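Local atomic coordinates of Exo-poly-alpha-D-galacturonosidase (Thermotoga maritima, PDB entry 3JUR), a protein that probably hydrolyses polygalacturonate, the backbone of pectin, as a hyperthermoactive exo-acting glycoside hydrolase of family 28 built on a beta-helix. Residues 33-36 and 42-45; 107-112 and 194-199; 425-430 and 436-441. All blocks are in the same frame, centred on the assembly; numbering follows the deposited sequence. Where two conformers were deposited one is given.

Interaction 1: residues 33-36 and 42-45; sequences FGAR and DCSE
The thiol of C43 lies against the backbone and methyl group of the 33-36 loop, at the turn that leads into helix 44-57. SG is 3.8 Å from A35 CB, an apolar touch, and 3.5 Å from R36 O. With SG anti to the carbonyl carbon (chi1 -49°), the sulfur sits beside C43's backbone N and faces the loop. This is the tight part: A35 and C43 are both buried, their CA atoms 5.0 Å apart, and F69 of strand 68-75 packs on both side chains. The outer part is loose. R36 offers its backbone here while its guanidinium end runs off toward solvent, and the F33 ring turns away to lie on R49, A50 and E53 of the helix.

C43 is the N-cap residue, and an Asx turn fixes the helix start. D42 OD1 accepts from S44 N at 3.1 Å, the donor standing 47° out of the carboxylate plane. R96 holds the other oxygen of D42 in a salt bridge. No hydrogen bond crosses between 33-36 and 42-45, so this contact itself is van der Waals packing around one sulfur; a polar tie from loop to helix lies just beyond, F33 O to S46 OG.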
ATOM      1  N   PHE D  33      52.078  34.801 -25.125  1.00 26.53           N
ATOM      2  CA  PHE D  33      51.913  34.589 -26.562  1.00 26.66           C
ATOM      3  C   PHE D  33      50.965  35.597 -27.221  1.00 26.66           C
ATOM      4  O   PHE D  33      50.307  35.288 -28.216  1.00 26.87           O
ATOM      5  CB  PHE D  33      51.470  33.150 -26.844  1.00 26.57           C
ATOM      6  CG  PHE D  33      52.454  32.115 -26.379  1.00 26.82           C
ATOM      7  CD1 PHE D  33      53.497  31.708 -27.203  1.00 27.05           C
ATOM      8  CD2 PHE D  33      52.340  31.548 -25.113  1.00 27.37           C
ATOM      9  CE1 PHE D  33      54.413  30.750 -26.776  1.00 27.18           C
ATOM     10  CE2 PHE D  33      53.248  30.595 -24.677  1.00 27.17           C
ATOM     11  CZ  PHE D  33      54.287  30.192 -25.510  1.00 27.30           C
ATOM     12  N   GLY D  34      50.908  36.803 -26.665  1.00 26.61           N
ATOM     13  CA  GLY D  34      50.158  37.901 -27.272  1.00 26.45           C
ATOM     14  C   GLY D  34      48.682  37.979 -26.921  1.00 26.39           C
ATOM     15  O   GLY D  34      47.989  38.894 -27.374  1.00 26.22           O
ATOM     16  N   ALA D  35      48.201  37.028 -26.120  1.00 26.36           N
ATOM     17  CA  ALA D  35      46.803  37.005 -25.684  1.00 26.46           C
ATOM     18  C   ALA D  35      46.487  38.119 -24.689  1.00 26.60           C
ATOM     19  O   ALA D  35      47.374  38.615 -23.992  1.00 26.80           O
ATOM     20  CB  ALA D  35      46.462  35.658 -25.076  1.00 26.37           C
ATOM     21  N   ARG D  36      45.215  38.501 -24.641  1.00 26.75           N
ATOM     22  CA  ARG D  36      44.709  39.461 -23.673  1.00 27.06           C
ATOM     23  C   ARG D  36      43.334  38.996 -23.198  1.00 27.13           C
ATOM     24  O   ARG D  36      42.490  38.596 -24.007  1.00 27.10           O
ATOM     25  CB  ARG D  36      44.617  40.852 -24.303  1.00 27.35           C
ATOM     26  CG  ARG D  36      44.699  42.001 -23.304  1.00 28.55           C
ATOM     27  CD  ARG D  36      45.490  43.174 -23.880  1.00 30.75           C
ATOM     28  NE  ARG D  36      46.854  42.764 -24.210  1.00 32.63           N
ATOM     29  CZ  ARG D  36      47.694  43.443 -24.987  1.00 33.57           C
ATOM     30  NH1 ARG D  36      47.332  44.597 -25.540  1.00 34.38           N
ATOM     31  NH2 ARG D  36      48.910  42.957 -25.213  1.00 34.05           N
ATOM     32  N   ASP D  42      41.684  38.947 -30.285  1.00 25.65           N
ATOM     33  CA  ASP D  42      41.642  37.615 -30.873  1.00 25.70           C
ATOM     34  C   ASP D  42      42.853  36.818 -30.402  1.00 25.58           C
ATOM     35  O   ASP D  42      43.983  37.103 -30.797  1.00 25.28           O
ATOM     36  CB  ASP D  42      41.611  37.693 -32.403  1.00 25.80           C
ATOM     37  CG  ASP D  42      41.312  36.348 -33.058  1.00 26.14           C
ATOM     38  OD1 ASP D  42      41.180  35.338 -32.336  1.00 25.66           O
ATOM     39  OD2 ASP D  42      41.211  36.303 -34.304  1.00 27.16           O
ATOM     40  N   CYS D  43      42.608  35.825 -29.549  1.00 25.31           N
ATOM     41  CA  CYS D  43      43.679  35.003 -28.993  1.00 25.53           C
ATOM     42  C   CYS D  43      43.884  33.695 -29.758  1.00 25.35           C
ATOM     43  O   CYS D  43      44.602  32.815 -29.283  1.00 25.38           O
ATOM     44  CB  CYS D  43      43.425  34.709 -27.508  1.00 25.65           C
ATOM     45  SG  CYS D  43      43.016  36.158 -26.510  1.00 27.33           S
ATOM     46  N   SER D  44      43.265  33.572 -30.935  1.00 25.43           N
ATOM     47  CA  SER D  44      43.347  32.349 -31.752  1.00 25.48           C
ATOM     48  C   SER D  44      44.780  31.844 -31.941  1.00 25.63           C
ATOM     49  O   SER D  44      45.072  30.675 -31.675  1.00 25.56           O
ATOM     50  CB  SER D  44      42.692  32.558 -33.124  1.00 25.55           C
ATOM     51  OG  SER D  44      41.290  32.737 -33.019  1.00 25.09           O
ATOM     52  N   GLU D  45      45.662  32.734 -32.392  1.00 25.75           N
ATOM     53  CA  GLU D  45      47.072  32.407 -32.636  1.00 26.14           C
ATOM     54  C   GLU D  45      47.852  32.189 -31.346  1.00 25.87           C
ATOM     55  O   GLU D  45      48.829  31.434 -31.321  1.00 25.89           O
ATOM     56  CB  GLU D  45      47.750  33.505 -33.462  1.00 26.23           C
ATOM     57  CG  GLU D  45      47.344  33.523 -34.923  1.00 27.83           C
ATOM     58  CD  GLU D  45      47.906  32.343 -35.700  1.00 29.96           C
ATOM     59  OE1 GLU D  45      49.142  32.274 -35.888  1.00 30.61           O
ATOM     60  OE2 GLU D  45      47.106  31.490 -36.134  1.00 31.27           O
TER

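Interaction 2: residues 107-112 and 194-199; sequences GIELYN and QFYRCR
A short antiparallel ribbon, strands 103-105 and 108-112, is joined here to strand 193-196 of the parallel beta-helix by a buried side-chain hydrogen bond between E109 and Y196. The two backbones stay well apart, 10.9 Å between the CA atoms of this pair, and side chains span the distance. Y196 OH donates to E109 OE1 at 2.6 Å, meeting the oxygen on its anti side and 31° out of the carboxylate plane. OE1 comes in at the edge of the ring, near its plane, and the carboxylate is turned 39° against the ring. E109 reaches this far because its chain is extended beyond CG (chi2 -168°).

R104 NE also bonds to Y196 OH, and R275, in helix 270-276, forms a salt bridge with E109 OE2, so both carboxylate oxygens are engaged. This pairing would probably favour the charged form of E109. A glutamine in its place is likely to leave the guanidinium of R275 without its countercharge and to weaken the acceptor for the tyrosine hydroxyl. R197 is paired with D121 through NE and joins the cluster through a water. That water donates to E109 OE1 at 2.5 Å and accepts from R197 NH1 at 3.1 Å.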
ATOM      1  N   GLY D 107      25.623  10.752 -35.282  1.00 22.72           N
ATOM      2  CA  GLY D 107      25.989   9.357 -35.519  1.00 22.24           C
ATOM      3  C   GLY D 107      26.560   9.002 -36.885  1.00 22.16           C
ATOM      4  O   GLY D 107      26.851   7.832 -37.143  1.00 21.92           O
ATOM      5  N   ILE D 108      26.722   9.989 -37.762  1.00 21.93           N
ATOM      6  CA  ILE D 108      27.316   9.738 -39.084  1.00 22.03           C
ATOM      7  C   ILE D 108      28.581  10.583 -39.290  1.00 22.40           C
ATOM      8  O   ILE D 108      28.564  11.803 -39.086  1.00 22.54           O
ATOM      9  CB  ILE D 108      26.299   9.961 -40.251  1.00 22.08           C
ATOM     10  CG1 ILE D 108      25.090   9.023 -40.116  1.00 21.09           C
ATOM     11  CG2 ILE D 108      26.975   9.746 -41.621  1.00 21.45           C
ATOM     12  CD1 ILE D 108      23.883   9.429 -40.938  1.00 20.01           C
ATOM     13  N   GLU D 109      29.669   9.919 -39.685  1.00 22.23           N
ATOM     14  CA  GLU D 109      30.950  10.580 -39.932  1.00 22.44           C
ATOM     15  C   GLU D 109      30.905  11.474 -41.163  1.00 22.06           C
ATOM     16  O   GLU D 109      30.250  11.152 -42.156  1.00 22.01           O
ATOM     17  CB  GLU D 109      32.065   9.547 -40.103  1.00 22.70           C
ATOM     18  CG  GLU D 109      32.407   8.781 -38.835  1.00 23.77           C
ATOM     19  CD  GLU D 109      33.695   7.990 -38.961  1.00 25.63           C
ATOM     20  OE1 GLU D 109      34.395   7.820 -37.936  1.00 26.54           O
ATOM     21  OE2 GLU D 109      34.006   7.541 -40.082  1.00 26.47           O
ATOM     22  N   LEU D 110      31.605  12.600 -41.085  1.00 21.83           N
ATOM     23  CA  LEU D 110      31.686  13.550 -42.191  1.00 21.45           C
ATOM     24  C   LEU D 110      32.864  14.506 -42.000  1.00 21.51           C
ATOM     25  O   LEU D 110      33.529  14.493 -40.959  1.00 21.53           O
ATOM     26  CB  LEU D 110      30.376  14.348 -42.308  1.00 21.15           C
ATOM     27  CG  LEU D 110      30.142  15.535 -41.365  1.00 20.73           C
ATOM     28  CD1 LEU D 110      28.964  16.353 -41.836  1.00 20.10           C
ATOM     29  CD2 LEU D 110      29.947  15.098 -39.916  1.00 19.33           C
ATOM     30  N   TYR D 111      33.122  15.322 -43.016  1.00 21.55           N
ATOM     31  CA  TYR D 111      34.009  16.468 -42.873  1.00 21.50           C
ATOM     32  C   TYR D 111      33.162  17.727 -42.777  1.00 21.43           C
ATOM     33  O   TYR D 111      32.325  18.000 -43.642  1.00 21.76           O
ATOM     34  CB  TYR D 111      35.030  16.529 -44.015  1.00 21.37           C
ATOM     35  CG  TYR D 111      36.179  15.579 -43.795  1.00 21.61           C
ATOM     36  CD1 TYR D 111      37.406  16.037 -43.321  1.00 22.37           C
ATOM     37  CD2 TYR D 111      36.030  14.213 -44.029  1.00 22.28           C
ATOM     38  CE1 TYR D 111      38.467  15.155 -43.104  1.00 23.40           C
ATOM     39  CE2 TYR D 111      37.074  13.325 -43.811  1.00 23.32           C
ATOM     40  CZ  TYR D 111      38.291  13.799 -43.349  1.00 23.95           C
ATOM     41  OH  TYR D 111      39.324  12.911 -43.138  1.00 25.11           O
ATOM     42  N   ASN D 112      33.368  18.472 -41.699  1.00 21.46           N
ATOM     43  CA  ASN D 112      32.523  19.608 -41.359  1.00 21.55           C
ATOM     44  C   ASN D 112      33.290  20.587 -40.474  1.00 21.58           C
ATOM     45  O   ASN D 112      34.455  20.346 -40.145  1.00 21.42           O
ATOM     46  CB  ASN D 112      31.249  19.120 -40.650  1.00 21.44           C
ATOM     47  CG  ASN D 112      30.190  20.209 -40.502  1.00 21.34           C
ATOM     48  OD1 ASN D 112      30.056  21.097 -41.351  1.00 20.98           O
ATOM     49  ND2 ASN D 112      29.427  20.136 -39.419  1.00 19.95           N
ATOM     50  N   GLN D 194      35.324  17.894 -28.537  1.00 23.90           N
ATOM     51  CA  GLN D 194      35.356  16.596 -29.204  1.00 24.26           C
ATOM     52  C   GLN D 194      36.750  15.990 -29.201  1.00 24.32           C
ATOM     53  O   GLN D 194      37.715  16.616 -29.634  1.00 24.36           O
ATOM     54  CB  GLN D 194      34.799  16.685 -30.635  1.00 24.38           C
ATOM     55  CG  GLN D 194      34.546  15.320 -31.305  1.00 25.10           C
ATOM     56  CD  GLN D 194      33.876  15.439 -32.671  1.00 26.12           C
ATOM     57  OE1 GLN D 194      34.515  15.771 -33.672  1.00 23.67           O
ATOM     58  NE2 GLN D 194      32.579  15.156 -32.715  1.00 26.30           N
ATOM     59  N   PHE D 195      36.836  14.776 -28.666  1.00 24.60           N
ATOM     60  CA  PHE D 195      38.027  13.944 -28.753  1.00 24.65           C
ATOM     61  C   PHE D 195      37.702  12.833 -29.736  1.00 24.70           C
ATOM     62  O   PHE D 195      36.784  12.040 -29.504  1.00 24.59           O
ATOM     63  CB  PHE D 195      38.370  13.345 -27.381  1.00 24.76           C
ATOM     64  CG  PHE D 195      38.595  14.376 -26.307  1.00 24.76           C
ATOM     65  CD1 PHE D 195      39.852  14.953 -26.132  1.00 24.33           C
ATOM     66  CD2 PHE D 195      37.548  14.772 -25.470  1.00 25.58           C
ATOM     67  CE1 PHE D 195      40.069  15.918 -25.148  1.00 24.06           C
ATOM     68  CE2 PHE D 195      37.756  15.735 -24.479  1.00 24.60           C
ATOM     69  CZ  PHE D 195      39.022  16.313 -24.324  1.00 24.49           C
ATOM     70  N   TYR D 196      38.440  12.785 -30.838  1.00 24.87           N
ATOM     71  CA  TYR D 196      38.185  11.805 -31.895  1.00 25.05           C
ATOM     72  C   TYR D 196      39.314  10.779 -31.974  1.00 25.17           C
ATOM     73  O   TYR D 196      40.466  11.128 -32.262  1.00 24.93           O
ATOM     74  CB  TYR D 196      37.992  12.505 -33.244  1.00 24.96           C
ATOM     75  CG  TYR D 196      36.948  11.847 -34.108  1.00 25.23           C
ATOM     76  CD1 TYR D 196      35.646  12.352 -34.168  1.00 25.26           C
ATOM     77  CD2 TYR D 196      37.250  10.706 -34.849  1.00 25.21           C
ATOM     78  CE1 TYR D 196      34.671  11.740 -34.958  1.00 25.40           C
ATOM     79  CE2 TYR D 196      36.291  10.088 -35.641  1.00 25.64           C
ATOM     80  CZ  TYR D 196      35.006  10.607 -35.695  1.00 25.73           C
ATOM     81  OH  TYR D 196      34.061   9.982 -36.472  1.00 24.78           O
ATOM     82  N   ARG D 197      38.966   9.519 -31.706  1.00 25.14           N
ATOM     83  CA  ARG D 197      39.912   8.396 -31.680  1.00 25.44           C
ATOM     84  C   ARG D 197      41.101   8.664 -30.744  1.00 25.84           C
ATOM     85  O   ARG D 197      42.267   8.538 -31.139  1.00 25.89           O
ATOM     86  CB  ARG D 197      40.392   8.032 -33.094  1.00 25.43           C
ATOM     87  CG  ARG D 197      39.288   7.704 -34.098  1.00 25.30           C
ATOM     88  CD  ARG D 197      39.872   7.062 -35.361  1.00 25.41           C
ATOM     89  NE  ARG D 197      40.789   7.954 -36.073  1.00 24.74           N
ATOM     90  CZ  ARG D 197      40.667   8.315 -37.351  1.00 25.79           C
ATOM     91  NH1 ARG D 197      39.667   7.856 -38.091  1.00 25.52           N
ATOM     92  NH2 ARG D 197      41.562   9.128 -37.898  1.00 25.16           N
ATOM     93  N   CYS D 198      40.795   9.042 -29.506  1.00 26.17           N
ATOM     94  CA  CYS D 198      41.825   9.399 -28.539  1.00 26.52           C
ATOM     95  C   CYS D 198      41.934   8.373 -27.419  1.00 26.30           C
ATOM     96  O   CYS D 198      40.988   7.642 -27.143  1.00 26.40           O
ATOM     97  CB  CYS D 198      41.554  10.785 -27.950  1.00 26.37           C
ATOM     98  SG  CYS D 198      41.640  12.117 -29.141  1.00 29.00           S
ATOM     99  N   ARG D 199      43.102   8.342 -26.784  1.00 26.22           N
ATOM    100  CA  ARG D 199      43.371   7.499 -25.626  1.00 26.43           C
ATOM    101  C   ARG D 199      43.811   8.369 -24.456  1.00 25.77           C
ATOM    102  O   ARG D 199      44.569   9.322 -24.648  1.00 25.64           O
ATOM    103  CB  ARG D 199      44.492   6.506 -25.949  1.00 26.92           C
ATOM    104  CG  ARG D 199      44.040   5.066 -26.113  1.00 29.66           C
ATOM    105  CD  ARG D 199      45.192   4.151 -26.550  1.00 32.47           C
ATOM    106  NE  ARG D 199      46.365   4.252 -25.679  1.00 35.36           N
ATOM    107  CZ  ARG D 199      47.442   3.463 -25.748  1.00 36.78           C
ATOM    108  NH1 ARG D 199      47.510   2.484 -26.643  1.00 37.21           N
ATOM    109  NH2 ARG D 199      48.456   3.649 -24.909  1.00 36.93           N
TER
HETATM  110  O   HOH W   1      36.681   6.929 -37.779  1.00 21.85           O

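Interaction 3: residues 425-430 and 436-441; sequences GMENVI and FEKLYI
M426 and L439 face each other as a hydrogen-bonded pair of an antiparallel ladder near the C-terminal end of the beta-helix, where the chain folds back on itself. M426 N donates to L439 O at 2.6 Å, though bent (135° at the hydrogen), while L439 N to M426 O is straighter, at 167°. Their side chains lie alongside each other, CB to CB 3.9 Å, and L439 CD2 touches M426 CG and SD. Past the corners that the segments turn at 427-428 and 437, V429 and F436 form a second hydrogen-bonded pair, their side chains on the same side as M426 and L439, F436 N reaching V429 O at 2.8 Å. V429 CG2 meets F436 CB at 3.7 Å, held there by its place between the backbone N and the carbonyl carbon.

Between these pairs N428 is the extra residue of a G1 beta bulge: N428 and V429 both face F436. The backbone of N428 has positive phi (51°), and its N turns to E437 O, meeting it from above the carbonyl plane. The N428 side chain is tied to R435 and D407. On the opposite face of the ladder E427 and K438 run side by side in a long salt bridge, OE2 to NZ 3.8 Å.

I405 of strand 400-406 packs on M426 and V429, and L447 packs on L439. Across a subunit interface, residues 439-441 pair antiparallel with a strand of the second subunit, so the sheet continues into the tetramer. Within the 436-441 segment, one face of the F436 ring is covered by L439 CD1, which stands 3.7 Å above the ring plane, over its centre.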
ATOM      1  N   GLY D 425       9.732  -7.837 -15.554  1.00 22.19           N
ATOM      2  CA  GLY D 425       9.719  -8.381 -14.206  1.00 22.47           C
ATOM      3  C   GLY D 425       9.942  -7.307 -13.158  1.00 22.88           C
ATOM      4  O   GLY D 425      10.777  -6.399 -13.336  1.00 22.85           O
ATOM      5  N   MET D 426       9.178  -7.400 -12.073  1.00 23.12           N
ATOM      6  CA  MET D 426       9.338  -6.522 -10.913  1.00 23.50           C
ATOM      7  C   MET D 426       9.361  -7.366  -9.638  1.00 23.60           C
ATOM      8  O   MET D 426       8.558  -8.292  -9.484  1.00 23.17           O
ATOM      9  CB  MET D 426       8.223  -5.473 -10.851  1.00 24.15           C
ATOM     10  CG  MET D 426       8.062  -4.658 -12.142  1.00 25.77           C
ATOM     11  SD  MET D 426       7.019  -3.192 -11.992  1.00 31.02           S
ATOM     12  CE  MET D 426       8.190  -2.017 -11.344  1.00 30.51           C
ATOM     13  N   GLU D 427      10.306  -7.068  -8.750  1.00 23.32           N
ATOM     14  CA  GLU D 427      10.434  -7.776  -7.480  1.00 24.00           C
ATOM     15  C   GLU D 427      10.585  -6.768  -6.340  1.00 23.36           C
ATOM     16  O   GLU D 427      11.439  -5.900  -6.408  1.00 22.98           O
ATOM     17  CB  GLU D 427      11.617  -8.752  -7.523  1.00 24.40           C
ATOM     18  CG  GLU D 427      11.466  -9.851  -8.580  1.00 28.22           C
ATOM     19  CD  GLU D 427      12.513 -10.956  -8.482  1.00 33.42           C
ATOM     20  OE1 GLU D 427      13.342 -10.939  -7.543  1.00 34.50           O
ATOM     21  OE2 GLU D 427      12.499 -11.852  -9.361  1.00 35.25           O
ATOM     22  N   ASN D 428       9.745  -6.883  -5.307  1.00 22.99           N
ATOM     23  CA  ASN D 428       9.747  -5.941  -4.180  1.00 23.12           C
ATOM     24  C   ASN D 428       9.669  -4.463  -4.636  1.00 22.96           C
ATOM     25  O   ASN D 428      10.593  -3.666  -4.398  1.00 21.50           O
ATOM     26  CB  ASN D 428      10.958  -6.198  -3.249  1.00 23.37           C
ATOM     27  CG  ASN D 428      10.961  -5.297  -2.017  1.00 25.26           C
ATOM     28  OD1 ASN D 428       9.908  -5.031  -1.432  1.00 28.00           O
ATOM     29  ND2 ASN D 428      12.151  -4.818  -1.617  1.00 25.61           N
ATOM     30  N   VAL D 429       8.569  -4.119  -5.312  1.00 22.56           N
ATOM     31  CA  VAL D 429       8.354  -2.750  -5.816  1.00 22.93           C
ATOM     32  C   VAL D 429       7.098  -2.113  -5.231  1.00 23.14           C
ATOM     33  O   VAL D 429       6.101  -2.792  -4.971  1.00 23.36           O
ATOM     34  CB  VAL D 429       8.251  -2.665  -7.370  1.00 23.03           C
ATOM     35  CG1 VAL D 429       9.559  -3.066  -8.040  1.00 22.32           C
ATOM     36  CG2 VAL D 429       7.086  -3.516  -7.880  1.00 23.48           C
ATOM     37  N   ILE D 430       7.166  -0.804  -5.019  1.00 23.42           N
ATOM     38  CA  ILE D 430       6.003  -0.015  -4.652  1.00 23.52           C
ATOM     39  C   ILE D 430       5.779   0.965  -5.798  1.00 23.93           C
ATOM     40  O   ILE D 430       6.692   1.695  -6.193  1.00 23.29           O
ATOM     41  CB  ILE D 430       6.188   0.714  -3.289  1.00 23.61           C
ATOM     42  CG1 ILE D 430       6.488  -0.299  -2.171  1.00 23.72           C
ATOM     43  CG2 ILE D 430       4.955   1.568  -2.957  1.00 23.31           C
ATOM     44  CD1 ILE D 430       6.795   0.309  -0.783  1.00 23.40           C
ATOM     45  N   PHE D 436       4.088  -4.696  -4.785  1.00 25.02           N
ATOM     46  CA  PHE D 436       4.191  -5.965  -5.483  1.00 24.87           C
ATOM     47  C   PHE D 436       5.424  -6.709  -5.014  1.00 24.83           C
ATOM     48  O   PHE D 436       6.546  -6.239  -5.223  1.00 24.68           O
ATOM     49  CB  PHE D 436       4.263  -5.744  -6.997  1.00 24.63           C
ATOM     50  CG  PHE D 436       3.059  -5.055  -7.568  1.00 25.63           C
ATOM     51  CD1 PHE D 436       1.914  -5.777  -7.890  1.00 25.64           C
ATOM     52  CD2 PHE D 436       3.066  -3.680  -7.775  1.00 26.76           C
ATOM     53  CE1 PHE D 436       0.801  -5.144  -8.412  1.00 27.00           C
ATOM     54  CE2 PHE D 436       1.955  -3.036  -8.300  1.00 27.42           C
ATOM     55  CZ  PHE D 436       0.818  -3.767  -8.621  1.00 27.14           C
ATOM     56  N   GLU D 437       5.222  -7.858  -4.374  1.00 24.67           N
ATOM     57  CA  GLU D 437       6.321  -8.780  -4.122  1.00 25.16           C
ATOM     58  C   GLU D 437       6.871  -9.275  -5.463  1.00 25.15           C
ATOM     59  O   GLU D 437       8.084  -9.275  -5.667  1.00 24.74           O
ATOM     60  CB  GLU D 437       5.885  -9.959  -3.244  1.00 25.22           C
ATOM     61  CG  GLU D 437       7.027 -10.940  -2.911  1.00 27.45           C
ATOM     62  CD  GLU D 437       6.541 -12.255  -2.301  1.00 31.32           C
ATOM     63  OE1 GLU D 437       5.701 -12.213  -1.373  1.00 31.74           O
ATOM     64  OE2 GLU D 437       7.007 -13.336  -2.751  1.00 32.48           O
ATOM     65  N   LYS D 438       5.963  -9.676  -6.364  1.00 25.31           N
ATOM     66  CA  LYS D 438       6.305 -10.085  -7.728  1.00 25.66           C
ATOM     67  C   LYS D 438       5.333  -9.515  -8.763  1.00 25.55           C
ATOM     68  O   LYS D 438       4.115  -9.614  -8.614  1.00 25.72           O
ATOM     69  CB  LYS D 438       6.316 -11.611  -7.852  1.00 26.36           C
ATOM     70  CG  LYS D 438       7.554 -12.305  -7.299  1.00 27.50           C
ATOM     71  CD  LYS D 438       7.509 -13.822  -7.545  1.00 30.93           C
ATOM     72  CE  LYS D 438       7.828 -14.201  -8.992  1.00 32.84           C
ATOM     73  NZ  LYS D 438       9.222 -13.830  -9.412  1.00 35.74           N
ATOM     74  N   LEU D 439       5.867  -8.906  -9.812  1.00 25.23           N
ATOM     75  CA  LEU D 439       5.031  -8.513 -10.938  1.00 25.24           C
ATOM     76  C   LEU D 439       5.749  -8.868 -12.217  1.00 24.99           C
ATOM     77  O   LEU D 439       6.723  -8.200 -12.594  1.00 25.63           O
ATOM     78  CB  LEU D 439       4.642  -7.030 -10.901  1.00 25.19           C
ATOM     79  CG  LEU D 439       3.742  -6.520 -12.042  1.00 25.81           C
ATOM     80  CD1 LEU D 439       2.882  -5.355 -11.590  1.00 26.49           C
ATOM     81  CD2 LEU D 439       4.558  -6.110 -13.256  1.00 27.07           C
ATOM     82  N   TYR D 440       5.282  -9.939 -12.857  1.00 24.29           N
ATOM     83  CA  TYR D 440       5.831 -10.379 -14.140  0.50 24.09           C
ATOM     84  C   TYR D 440       4.760 -10.317 -15.213  1.00 24.05           C
ATOM     85  O   TYR D 440       3.683 -10.880 -15.051  1.00 23.86           O
ATOM     86  CB  TYR D 440       6.398 -11.800 -14.061  0.50 24.07           C
ATOM     87  CG  TYR D 440       6.830 -12.341 -15.409  0.50 24.33           C
ATOM     88  CD1 TYR D 440       8.045 -11.965 -15.971  0.50 24.22           C
ATOM     89  CD2 TYR D 440       6.016 -13.215 -16.129  0.50 24.62           C
ATOM     90  CE1 TYR D 440       8.441 -12.445 -17.197  0.50 24.74           C
ATOM     91  CE2 TYR D 440       6.403 -13.700 -17.362  0.50 24.67           C
ATOM     92  CZ  TYR D 440       7.617 -13.314 -17.890  0.50 25.36           C
ATOM     93  OH  TYR D 440       8.014 -13.797 -19.115  0.50 26.24           O
ATOM     94  N   ILE D 441       5.058  -9.617 -16.304  1.00 23.57           N
ATOM     95  CA  ILE D 441       4.127  -9.515 -17.425  1.00 23.48           C
ATOM     96  C   ILE D 441       4.877  -9.753 -18.731  1.00 23.15           C
ATOM     97  O   ILE D 441       5.930  -9.164 -18.953  1.00 22.78           O
ATOM     98  CB  ILE D 441       3.398  -8.132 -17.494  1.00 23.34           C
ATOM     99  CG1 ILE D 441       2.588  -7.853 -16.225  1.00 23.23           C
ATOM    100  CG2 ILE D 441       2.452  -8.090 -18.689  1.00 23.06           C
ATOM    101  CD1 ILE D 441       2.169  -6.375 -16.058  1.00 21.33           C
TER

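In the fold
Interactions 1 and 3 lie on opposite sides of the chain's centre, their own centres about 61 Å apart; interaction 2 is the most central, about 13 Å from the middle of the chain. None touches another. Interaction 1 is small and buried, packing a loop on a helix start by van der Waals contact at one thiol. Interaction 2, also buried, is polar, linking a side ribbon to the beta-helix through one hydrogen bond and a water in a charged cluster. Interaction 3, partly buried and the largest at 423 Å², relies on backbone hydrogen bonds. Interactions 2 and 3 involve strands of the same beta-helix, but only interaction 3 has other subunits against its segments.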